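Local coordinates for 2-Cys peroxiredoxin (Plasmodium yoelii, PDB 2H01), which probably reduces hydrogen peroxide and organic hydroperoxides to water and alcohols as a thiol-dependent peroxidase of the peroxiredoxin family, at residues Ala11-Gly16 with Thr98-Ile103; Gly16-Gly21 with Ile92-His97. All blocks are in the same frame, centred on the assembly; numbering follows the deposited sequence.

Interaction 1: residues Ala11-Gly16 with Thr98-Ile103; sequences AEAVFG and TLISDI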
ATOM      1  N   ALA A  11       8.969   7.390   7.406  1.00 28.89           N
ATOM      2  CA  ALA A  11       9.969   6.413   6.964  1.00 29.47           C
ATOM      3  C   ALA A  11      10.904   6.843   5.844  1.00 29.51           C
ATOM      4  O   ALA A  11      10.574   7.721   5.049  1.00 28.98           O
ATOM      5  CB  ALA A  11       9.272   5.113   6.556  1.00 29.39           C
ATOM      6  N   GLU A  12      12.080   6.219   5.803  1.00 30.93           N
ATOM      7  CA  GLU A  12      13.059   6.483   4.754  1.00 33.39           C
ATOM      8  C   GLU A  12      12.419   5.862   3.515  1.00 33.04           C
ATOM      9  O   GLU A  12      11.623   4.928   3.636  1.00 33.33           O
ATOM     10  CB  GLU A  12      14.400   5.787   5.043  1.00 34.99           C
ATOM     11  CG  GLU A  12      15.207   6.354   6.215  1.00 38.34           C
ATOM     12  CD  GLU A  12      15.554   7.831   6.046  1.00 40.78           C
ATOM     13  OE1 GLU A  12      14.634   8.671   6.121  1.00 41.99           O
ATOM     14  OE2 GLU A  12      16.746   8.156   5.835  1.00 41.51           O
ATOM     15  N   ALA A  13      12.765   6.355   2.335  1.00 31.87           N
ATOM     16  CA  ALA A  13      12.148   5.827   1.130  1.00 32.67           C
ATOM     17  C   ALA A  13      13.000   5.908  -0.121  1.00 32.59           C
ATOM     18  O   ALA A  13      13.885   6.752  -0.241  1.00 32.46           O
ATOM     19  CB  ALA A  13      10.824   6.545   0.881  1.00 32.72           C
ATOM     20  N   VAL A  14      12.807   4.922  -0.981  1.00 31.64           N
ATOM     21  CA  VAL A  14      13.308   4.961  -2.329  1.00 31.60           C
ATOM     22  C   VAL A  14      12.206   5.257  -3.301  1.00 31.34           C
ATOM     23  O   VAL A  14      11.235   4.518  -3.400  1.00 31.35           O
ATOM     24  CB  VAL A  14      13.896   3.657  -2.746  1.00 31.90           C
ATOM     25  CG1 VAL A  14      14.670   3.836  -4.015  1.00 31.52           C
ATOM     26  CG2 VAL A  14      14.734   3.103  -1.666  1.00 33.67           C
ATOM     27  N   PHE A  15      12.374   6.339  -4.036  1.00 32.35           N
ATOM     28  CA  PHE A  15      11.362   6.725  -5.013  1.00 33.00           C
ATOM     29  C   PHE A  15      11.528   6.028  -6.360  1.00 34.40           C
ATOM     30  O   PHE A  15      12.469   5.263  -6.566  1.00 35.28           O
ATOM     31  CB  PHE A  15      11.395   8.244  -5.204  1.00 32.35           C
ATOM     32  CG  PHE A  15      11.118   9.022  -3.943  1.00 31.38           C
ATOM     33  CD1 PHE A  15       9.899   8.892  -3.280  1.00 32.18           C
ATOM     34  CD2 PHE A  15      12.067   9.897  -3.426  1.00 31.90           C
ATOM     35  CE1 PHE A  15       9.628   9.626  -2.122  1.00 32.45           C
ATOM     36  CE2 PHE A  15      11.805  10.636  -2.263  1.00 31.25           C
ATOM     37  CZ  PHE A  15      10.583  10.501  -1.613  1.00 31.06           C
ATOM     38  N   GLY A  16      10.604   6.290  -7.271  1.00 35.34           N
ATOM     39  CA  GLY A  16      10.808   5.961  -8.665  1.00 36.60           C
ATOM     40  C   GLY A  16      12.115   6.492  -9.201  1.00 37.60           C
ATOM     41  O   GLY A  16      12.914   5.751  -9.733  1.00 37.44           O
ATOM     42  N   THR A  98       6.914   4.515  -5.092  1.00 29.04           N
ATOM     43  CA  THR A  98       7.806   4.437  -3.945  1.00 28.99           C
ATOM     44  C   THR A  98       7.709   3.234  -3.012  1.00 27.66           C
ATOM     45  O   THR A  98       6.642   2.676  -2.782  1.00 27.39           O
ATOM     46  CB  THR A  98       7.743   5.757  -3.096  1.00 30.63           C
ATOM     47  OG1 THR A  98       7.703   5.441  -1.696  1.00 31.68           O
ATOM     48  CG2 THR A  98       6.553   6.600  -3.478  1.00 30.64           C
ATOM     49  N   LEU A  99       8.867   2.821  -2.508  1.00 27.60           N
ATOM     50  CA  LEU A  99       8.961   1.716  -1.563  1.00 28.33           C
ATOM     51  C   LEU A  99       9.475   2.331  -0.258  1.00 28.80           C
ATOM     52  O   LEU A  99      10.462   3.066  -0.263  1.00 29.75           O
ATOM     53  CB  LEU A  99       9.946   0.657  -2.070  1.00 27.56           C
ATOM     54  CG  LEU A  99       9.591  -0.090  -3.367  1.00 28.36           C
ATOM     55  CD1 LEU A  99      10.703  -1.076  -3.714  1.00 27.23           C
ATOM     56  CD2 LEU A  99       8.274  -0.834  -3.197  1.00 27.83           C
ATOM     57  N   ILE A 100       9.063   2.048   0.785  1.00 20.00           N
ATOM     58  CA  ILE A 100       9.557   2.618   2.032  1.00 20.00           C
ATOM     59  C   ILE A 100      10.174   1.546   2.923  1.00 20.00           C
ATOM     60  O   ILE A 100       9.848   0.351   2.790  1.00 27.65           O
ATOM     61  CB  ILE A 100       8.421   3.340   2.782  1.00 20.00           C
ATOM     62  CG1 ILE A 100       7.285   2.364   3.098  1.00 20.00           C
ATOM     63  CG2 ILE A 100       7.906   4.516   1.966  1.00 20.00           C
ATOM     64  CD1 ILE A 100       6.240   2.927   4.035  1.00 20.00           C
ATOM     65  N   SER A 101      10.847   2.002   3.836  1.00 27.91           N
ATOM     66  CA  SER A 101      11.652   1.087   4.622  1.00 28.93           C
ATOM     67  C   SER A 101      11.249   1.103   6.077  1.00 29.38           C
ATOM     68  O   SER A 101      11.399   2.123   6.749  1.00 30.50           O
ATOM     69  CB  SER A 101      13.133   1.457   4.490  1.00 29.70           C
ATOM     70  OG  SER A 101      13.941   0.722   5.399  1.00 33.25           O
ATOM     71  N   ASP A 102      10.773  -0.049   6.540  1.00 30.12           N
ATOM     72  CA  ASP A 102      10.315  -0.257   7.907  1.00 29.55           C
ATOM     73  C   ASP A 102      11.363  -0.943   8.790  1.00 30.03           C
ATOM     74  O   ASP A 102      11.130  -2.019   9.313  1.00 29.18           O
ATOM     75  CB  ASP A 102       9.003  -1.046   7.920  1.00 31.22           C
ATOM     76  CG  ASP A 102       8.339  -1.066   9.281  1.00 33.41           C
ATOM     77  OD1 ASP A 102       8.608  -0.170  10.093  1.00 33.58           O
ATOM     78  OD2 ASP A 102       7.544  -1.946   9.630  1.00 33.86           O
ATOM     79  N   ILE A 103      12.506  -0.295   8.961  1.00 20.00           N
ATOM     80  CA  ILE A 103      13.688  -0.946   9.497  1.00 20.00           C
ATOM     81  C   ILE A 103      13.677  -1.143  11.001  1.00 20.00           C
ATOM     82  O   ILE A 103      14.395  -1.974  11.515  1.00 31.59           O
ATOM     83  CB  ILE A 103      14.975  -0.236   9.071  1.00 20.00           C
ATOM     84  CG1 ILE A 103      16.158  -0.839   9.805  1.00 20.00           C
ATOM     85  CG2 ILE A 103      14.909   1.226   9.384  1.00 20.00           C
ATOM     86  CD1 ILE A 103      17.287  -1.172   8.921  1.00 20.00           C
TER

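Interaction 2: residues Gly16-Gly21 with Ile92-His97; sequences GDNTFG and IGNIKH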
ATOM      1  N   GLY A  16      10.604   6.290  -7.271  1.00 35.34           N
ATOM      2  CA  GLY A  16      10.808   5.961  -8.665  1.00 36.60           C
ATOM      3  C   GLY A  16      12.115   6.492  -9.201  1.00 37.60           C
ATOM      4  O   GLY A  16      12.914   5.751  -9.733  1.00 37.44           O
ATOM      5  N   ASP A  17      12.312   7.791  -9.062  1.00 39.92           N
ATOM      6  CA  ASP A  17      13.629   8.408  -9.142  1.00 41.79           C
ATOM      7  C   ASP A  17      14.800   7.464  -8.860  1.00 41.60           C
ATOM      8  O   ASP A  17      15.866   7.617  -9.432  1.00 41.20           O
ATOM      9  CB  ASP A  17      13.716   9.630  -8.223  1.00 44.28           C
ATOM     10  CG  ASP A  17      12.946  10.818  -8.751  1.00 49.28           C
ATOM     11  OD1 ASP A  17      13.458  11.520  -9.635  1.00 51.29           O
ATOM     12  OD2 ASP A  17      11.822  11.146  -8.332  1.00 50.13           O
ATOM     13  N   ASN A  18      14.605   6.486  -7.983  1.00 40.71           N
ATOM     14  CA  ASN A  18      15.721   5.806  -7.326  1.00 39.66           C
ATOM     15  C   ASN A  18      16.502   6.764  -6.454  1.00 38.93           C
ATOM     16  O   ASN A  18      17.660   6.550  -6.162  1.00 38.04           O
ATOM     17  CB  ASN A  18      16.669   5.181  -8.344  1.00 41.11           C
ATOM     18  CG  ASN A  18      16.186   3.855  -8.861  1.00 41.78           C
ATOM     19  OD1 ASN A  18      15.198   3.314  -8.407  1.00 43.99           O
ATOM     20  ND2 ASN A  18      16.900   3.324  -9.821  1.00 43.12           N
ATOM     21  N   THR A  19      15.802   7.828  -6.073  1.00 38.63           N
ATOM     22  CA  THR A  19      16.205   8.877  -5.133  1.00 38.05           C
ATOM     23  C   THR A  19      15.907   8.381  -3.740  1.00 35.98           C
ATOM     24  O   THR A  19      14.930   7.682  -3.550  1.00 35.94           O
ATOM     25  CB  THR A  19      15.279  10.106  -5.388  1.00 39.97           C
ATOM     26  OG1 THR A  19      15.690  10.806  -6.562  1.00 43.20           O
ATOM     27  CG2 THR A  19      15.379  11.126  -4.314  1.00 41.31           C
ATOM     28  N   PHE A  20      16.715   8.745  -2.753  1.00 33.68           N
ATOM     29  CA  PHE A  20      16.314   8.424  -1.389  1.00 30.94           C
ATOM     30  C   PHE A  20      15.550   9.612  -0.884  1.00 29.49           C
ATOM     31  O   PHE A  20      15.652  10.706  -1.446  1.00 29.07           O
ATOM     32  CB  PHE A  20      17.510   8.189  -0.469  1.00 30.69           C
ATOM     33  CG  PHE A  20      18.205   6.882  -0.697  1.00 31.13           C
ATOM     34  CD1 PHE A  20      17.492   5.765  -1.124  1.00 31.91           C
ATOM     35  CD2 PHE A  20      19.570   6.757  -0.454  1.00 31.25           C
ATOM     36  CE1 PHE A  20      18.132   4.542  -1.309  1.00 33.24           C
ATOM     37  CE2 PHE A  20      20.216   5.538  -0.634  1.00 31.95           C
ATOM     38  CZ  PHE A  20      19.502   4.431  -1.061  1.00 32.06           C
ATOM     39  N   GLY A  21      14.780   9.402   0.174  1.00 29.64           N
ATOM     40  CA  GLY A  21      14.014  10.491   0.741  1.00 29.34           C
ATOM     41  C   GLY A  21      13.198  10.017   1.918  1.00 30.62           C
ATOM     42  O   GLY A  21      13.263   8.851   2.294  1.00 30.42           O
ATOM     43  N   ILE A  92      13.191  -6.644  -8.815  1.00 20.00           N
ATOM     44  CA  ILE A  92      11.927  -6.029  -9.196  1.00 20.00           C
ATOM     45  C   ILE A  92      12.100  -5.077 -10.334  1.00 20.00           C
ATOM     46  O   ILE A  92      11.136  -4.561 -10.852  1.00 35.00           O
ATOM     47  CB  ILE A  92      11.274  -5.292  -8.026  1.00 20.00           C
ATOM     48  CG1 ILE A  92      12.333  -4.733  -7.097  1.00 20.00           C
ATOM     49  CG2 ILE A  92      10.311  -6.184  -7.299  1.00 20.00           C
ATOM     50  CD1 ILE A  92      11.997  -3.413  -6.523  1.00 20.00           C
ATOM     51  N   GLY A  93      13.345  -4.827 -10.697  1.00 32.72           N
ATOM     52  CA  GLY A  93      13.666  -3.853 -11.715  1.00 31.25           C
ATOM     53  C   GLY A  93      13.254  -2.465 -11.311  1.00 32.07           C
ATOM     54  O   GLY A  93      13.105  -2.160 -10.137  1.00 31.59           O
ATOM     55  N   ASN A  94      13.044  -1.626 -12.306  1.00 33.06           N
ATOM     56  CA  ASN A  94      12.848  -0.208 -12.082  1.00 33.74           C
ATOM     57  C   ASN A  94      11.395   0.216 -11.869  1.00 32.97           C
ATOM     58  O   ASN A  94      10.850   0.963 -12.663  1.00 33.09           O
ATOM     59  CB  ASN A  94      13.452   0.577 -13.222  1.00 35.37           C
ATOM     60  CG  ASN A  94      13.813   1.953 -12.827  1.00 37.56           C
ATOM     61  OD1 ASN A  94      14.053   2.798 -13.670  1.00 39.74           O
ATOM     62  ND2 ASN A  94      13.846   2.204 -11.537  1.00 38.72           N
ATOM     63  N   ILE A  95      10.776  -0.259 -10.798  1.00 20.00           N
ATOM     64  CA  ILE A  95       9.413   0.130 -10.494  1.00 20.00           C
ATOM     65  C   ILE A  95       9.294   1.620 -10.236  1.00 20.00           C
ATOM     66  O   ILE A  95      10.229   2.281  -9.806  1.00 29.78           O
ATOM     67  CB  ILE A  95       8.847  -0.662  -9.319  1.00 20.00           C
ATOM     68  CG1 ILE A  95       9.573  -0.295  -8.021  1.00 20.00           C
ATOM     69  CG2 ILE A  95       8.897  -2.118  -9.602  1.00 20.00           C
ATOM     70  CD1 ILE A  95       8.736  -0.418  -6.808  1.00 20.00           C
ATOM     71  N   LYS A  96       8.126   2.149 -10.522  1.00 28.96           N
ATOM     72  CA  LYS A  96       8.001   3.569 -10.696  0.50 28.21           C
ATOM     73  C   LYS A  96       7.271   4.236  -9.532  1.00 29.01           C
ATOM     74  O   LYS A  96       7.110   5.446  -9.493  1.00 29.25           O
ATOM     75  CB  LYS A  96       7.401   3.881 -12.053  0.50 26.88           C
ATOM     76  CG  LYS A  96       8.409   3.778 -13.170  0.50 25.81           C
ATOM     77  CD  LYS A  96       9.636   4.623 -12.871  0.50 25.91           C
ATOM     78  CE  LYS A  96      10.856   4.229 -13.702  0.50 25.46           C
ATOM     79  NZ  LYS A  96      10.741   4.471 -15.153  0.50 23.90           N
ATOM     80  N   HIS A  97       6.880   3.431  -8.557  1.00 28.50           N
ATOM     81  CA  HIS A  97       6.206   3.958  -7.369  1.00 27.68           C
ATOM     82  C   HIS A  97       7.144   3.777  -6.167  1.00 28.61           C
ATOM     83  O   HIS A  97       8.071   2.974  -6.217  1.00 30.48           O
ATOM     84  CB  HIS A  97       4.857   3.259  -7.140  1.00 26.33           C
ATOM     85  CG  HIS A  97       4.956   1.796  -6.836  1.00 24.67           C
ATOM     86  ND1 HIS A  97       5.112   1.311  -5.557  1.00 22.71           N
ATOM     87  CD2 HIS A  97       4.854   0.711  -7.640  1.00 22.62           C
ATOM     88  CE1 HIS A  97       5.092  -0.010  -5.582  1.00 22.02           C
ATOM     89  NE2 HIS A  97       4.936  -0.398  -6.835  1.00 22.31           N
TER

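Interaction 1: residues Ala11-Gly16 with Thr98-Ile103
CG2 of I100 stands anti to the carbonyl carbon while CG1 takes the position between N and C (chi1 59°), which puts the methyl CG2 3.7 Å from CB of A13. F15 likewise has CG anti to its carbonyl carbon (chi1 -60°); its side chain runs beside that of T98 and points the same way, the ring carbon CD1 resting 3.8 Å from T98 CB. The backbones of the two strands pair antiparallel. V14 and L99 form a hydrogen-bonded pair, with V14 N giving to L99 O at 3.1 Å and L99 N returning a nearly straight bond to V14 O at 3.0 Å. A13 and I100 make the next, non-hydrogen-bonded pair, their CA atoms 4.2 Å apart. The side chains of V14 and L99 share the face covered by helix 76-83, where both touch H79; those of A13 and I100 lie on the opposite face, against V23 and C71 respectively. T98 OG1 is buried here without a polar partner. Strand 98-101 lies between strand 66-72, parallel to it, and strand 10-14, so the N-terminal β-hairpin extends the central sheet of a thioredoxin fold, as in other peroxiredoxins.

Interaction 2: residues Gly16-Gly21 with Ile92-His97
NZ of K83, from helix 76-83, meets both sides of the contact between G16 and I95: I95 O accepts a hydrogen bond from it and G16 O a weak one. F15 O, just before G16, accepts another hydrogen bond from this nitrogen, and N18 OD1 takes a second weak one. Across the contact itself the closest fit is made by backbone, with G16 CA 3.8 Å from K96 O. I95 O lies nearly as close to the same carbon, at 3.9 Å. Lacking a side chain, G16 can bring its CA this near to the two carbonyl oxygens. Farther along, the amides of N18 and N94 meet with their planes 47° apart. N94 ND2 is the atom that touches; at 3.6 Å from N18 OD1 it is too far for a hydrogen bond, and the amides only touch. CG anti to the backbone N (chi1 -156°) carries the N94 amide up beside that of N18, and N94 is the centre of an inverse gamma turn. Behind the contact, I95 CD1 sits 3.8 Å above one face of the H97 ring, offset toward its rim, and K96 N is bonded to D55 OD1 of helix 49-56. With little apolar surface meeting, K83 probably ties the two loops electrostatically, though its bonds to G16 O and N18 OD1 are weak, and the surrounding oxygens probably favour its charged form.

The contacts lie on the same side of the chain's centre, their own centres about 9 Å apart, and share G16, the last residue of 11-16 and the first of 16-21. Interaction 2 is nested within the loop that interaction 1 closes: 11-16 and 16-21 come first, then 92-97 leads directly into 98-103. Strands 10-14 and 20-24 are antiparallel neighbours, and packing of V14 CG2 on F20 CE1, at 3.7 Å, also joins the two contacts. Helix 76-83 reaches both, through H79 and K83. Interaction 1 thus fixes the hairpin to the sheet by strand pairing, while interaction 2 brings its turn against the loop before strand 98-101, both away from the predicted peroxidatic C47.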